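Local coordinates for protein putative O-GlcNAcase nagJ (Clostridium perfringens, PDB 6PV5) that probably acts as a hexosaminidase of glycoside hydrolase family 84, removing N-acetylglucosamine-type sugars, with its barrel domain as the catalytic part, at residues S445-L450 and E473-E478. Residues are numbered along the deposited sequence; the frame is centred on the assembly and turned at random.
Sequences SKISTL and EIIAGE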
loop_
_atom_site.group_PDB
_atom_site.type_symbol
_atom_site.label_atom_id
_atom_site.label_comp_id
_atom_site.label_asym_id
_atom_site.label_seq_id
_atom_site.Cartn_x
_atom_site.Cartn_y
_atom_site.Cartn_z
ATOM N N SER A 445 7.834 1.650 4.682
ATOM C CA SER A 445 6.861 1.058 3.766
ATOM C C SER A 445 5.714 2.031 3.484
ATOM O O SER A 445 4.918 1.813 2.587
ATOM C CB SER A 445 6.291 -0.212 4.340
ATOM O OG SER A 445 7.179 -1.286 4.139
ATOM N N LYS A 446 5.588 3.090 4.273
ATOM C CA LYS A 446 4.354 3.853 4.187
ATOM C C LYS A 446 4.148 4.554 2.841
ATOM O O LYS A 446 3.031 4.582 2.362
ATOM C CB LYS A 446 4.179 4.780 5.388
ATOM C CG LYS A 446 3.931 4.019 6.677
ATOM C CD LYS A 446 3.701 4.932 7.865
ATOM C CE LYS A 446 3.578 4.167 9.172
ATOM N NZ LYS A 446 3.457 5.119 10.305
ATOM N N ILE A 447 5.183 5.189 2.277
ATOM C CA ILE A 447 5.022 5.919 1.033
ATOM C C ILE A 447 4.423 5.025 -0.052
ATOM O O ILE A 447 3.396 5.391 -0.634
ATOM C CB ILE A 447 6.298 6.681 0.598
ATOM C CG1 ILE A 447 6.603 7.833 1.564
ATOM C CG2 ILE A 447 6.164 7.207 -0.825
ATOM C CD1 ILE A 447 8.077 8.155 1.664
ATOM N N SER A 448 5.020 3.851 -0.289
ATOM C CA SER A 448 4.532 2.967 -1.330
ATOM C C SER A 448 3.115 2.500 -1.003
ATOM O O SER A 448 2.247 2.545 -1.864
ATOM C CB SER A 448 5.475 1.806 -1.559
ATOM O OG SER A 448 6.794 2.289 -1.801
ATOM N N THR A 449 2.894 2.062 0.250
ATOM C CA THR A 449 1.600 1.581 0.706
ATOM C C THR A 449 0.488 2.609 0.458
ATOM O O THR A 449 -0.625 2.235 0.081
ATOM C CB THR A 449 1.638 1.113 2.162
ATOM O OG1 THR A 449 2.690 0.160 2.283
ATOM C CG2 THR A 449 0.360 0.414 2.565
ATOM N N LEU A 450 0.774 3.892 0.679
ATOM C CA LEU A 450 -0.244 4.912 0.494
ATOM C C LEU A 450 -0.573 5.080 -0.990
ATOM O O LEU A 450 -1.721 5.375 -1.321
ATOM C CB LEU A 450 0.226 6.247 1.077
ATOM C CG LEU A 450 0.227 6.341 2.600
ATOM C CD1 LEU A 450 0.972 7.591 3.039
ATOM C CD2 LEU A 450 -1.203 6.356 3.138
ATOM N N GLU A 473 4.374 13.790 0.676
ATOM C CA GLU A 473 3.962 14.944 1.467
ATOM C C GLU A 473 3.331 14.479 2.777
ATOM O O GLU A 473 3.578 15.060 3.833
ATOM C CB GLU A 473 2.968 15.794 0.681
ATOM C CG GLU A 473 2.462 17.003 1.441
ATOM C CD GLU A 473 1.696 18.003 0.582
ATOM O OE1 GLU A 473 0.698 17.605 -0.082
ATOM O OE2 GLU A 473 2.100 19.184 0.565
ATOM N N ILE A 474 2.501 13.431 2.702
ATOM C CA ILE A 474 1.836 12.919 3.891
ATOM C C ILE A 474 2.893 12.426 4.884
ATOM O O ILE A 474 2.737 12.598 6.077
ATOM C CB ILE A 474 0.842 11.802 3.504
ATOM C CG1 ILE A 474 -0.404 12.381 2.821
ATOM C CG2 ILE A 474 0.494 10.903 4.701
ATOM C CD1 ILE A 474 -1.241 11.348 2.078
ATOM N N ILE A 475 3.955 11.778 4.391
ATOM C CA ILE A 475 4.882 11.055 5.249
ATOM C C ILE A 475 6.029 11.970 5.703
ATOM O O ILE A 475 6.462 11.869 6.862
ATOM C CB ILE A 475 5.344 9.743 4.571
ATOM C CG1 ILE A 475 4.175 8.768 4.392
ATOM C CG2 ILE A 475 6.500 9.071 5.304
ATOM C CD1 ILE A 475 3.529 8.344 5.696
ATOM N N ALA A 476 6.469 12.898 4.835
ATOM C CA ALA A 476 7.679 13.676 5.098
ATOM C C ALA A 476 7.368 15.132 5.463
ATOM O O ALA A 476 8.267 15.880 5.863
ATOM C CB ALA A 476 8.610 13.606 3.906
ATOM N N GLY A 477 6.122 15.566 5.233
ATOM C CA GLY A 477 5.678 16.883 5.661
ATOM C C GLY A 477 6.452 18.011 4.978
ATOM O O GLY A 477 6.549 18.070 3.757
ATOM N N GLU A 478 7.013 18.904 5.801
ATOM C CA GLU A 478 7.779 20.044 5.328
ATOM C C GLU A 478 9.052 19.581 4.610
ATOM O O GLU A 478 9.622 20.345 3.841
ATOM C CB GLU A 478 8.098 20.964 6.511
#
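Lys-446 NZ is gripped by two carboxylates, in salt bridges to Asp-207 and Asp-443, while the base of the same side chain packs on Ile-475. The contact joins the last helix of the (beta/alpha)8 barrel of this GH84 enzyme, 446-457, to the helix that follows it, 464-476. Helix 446-457 comes after the eighth barrel strand. Asp-207 belongs to helix 202-214, which follows the first strand, so the lysine ties the last barrel helix to the first.

No hydrogen bond crosses between the two segments. The join is apolar and centres on Ile-475, whose side chain meets three residues of helix 446-457. Its CD1 lies 3.6 Å from Lys-446 CB, and these two side chains cross nearly at right angles. The chi2 of Ile-475, -61°, bends CD1 to that side. The Lys-446 chain then runs extended beyond CG and carries its charge away from the isoleucine. On another flank, Ile-475 CB sits 3.8 Å from Ile-447 CG1. The side chain of Ile-447 also touches Trp-468, Ala-471 and Phe-483. Leu-450 uses a single methyl for both isoleucines. Its CD1 is 3.7 Å from Ile-475 CG1 and equally 3.7 Å from Ile-474 CG2. Tyr-215 touches both Leu-450 and Ile-474.

Helix 464-476 ends just past this packing. Gly-477 leaves helical geometry with a positive phi of 63°, and its N bonds to Glu-473 O at 2.9 Å. In segment 445-450, Ser-445 O takes two donors from one residue. Thr-449 N reaches it at 3.1 Å, and Thr-449 OG1 donates to it at 2.8 Å from above the carbonyl plane.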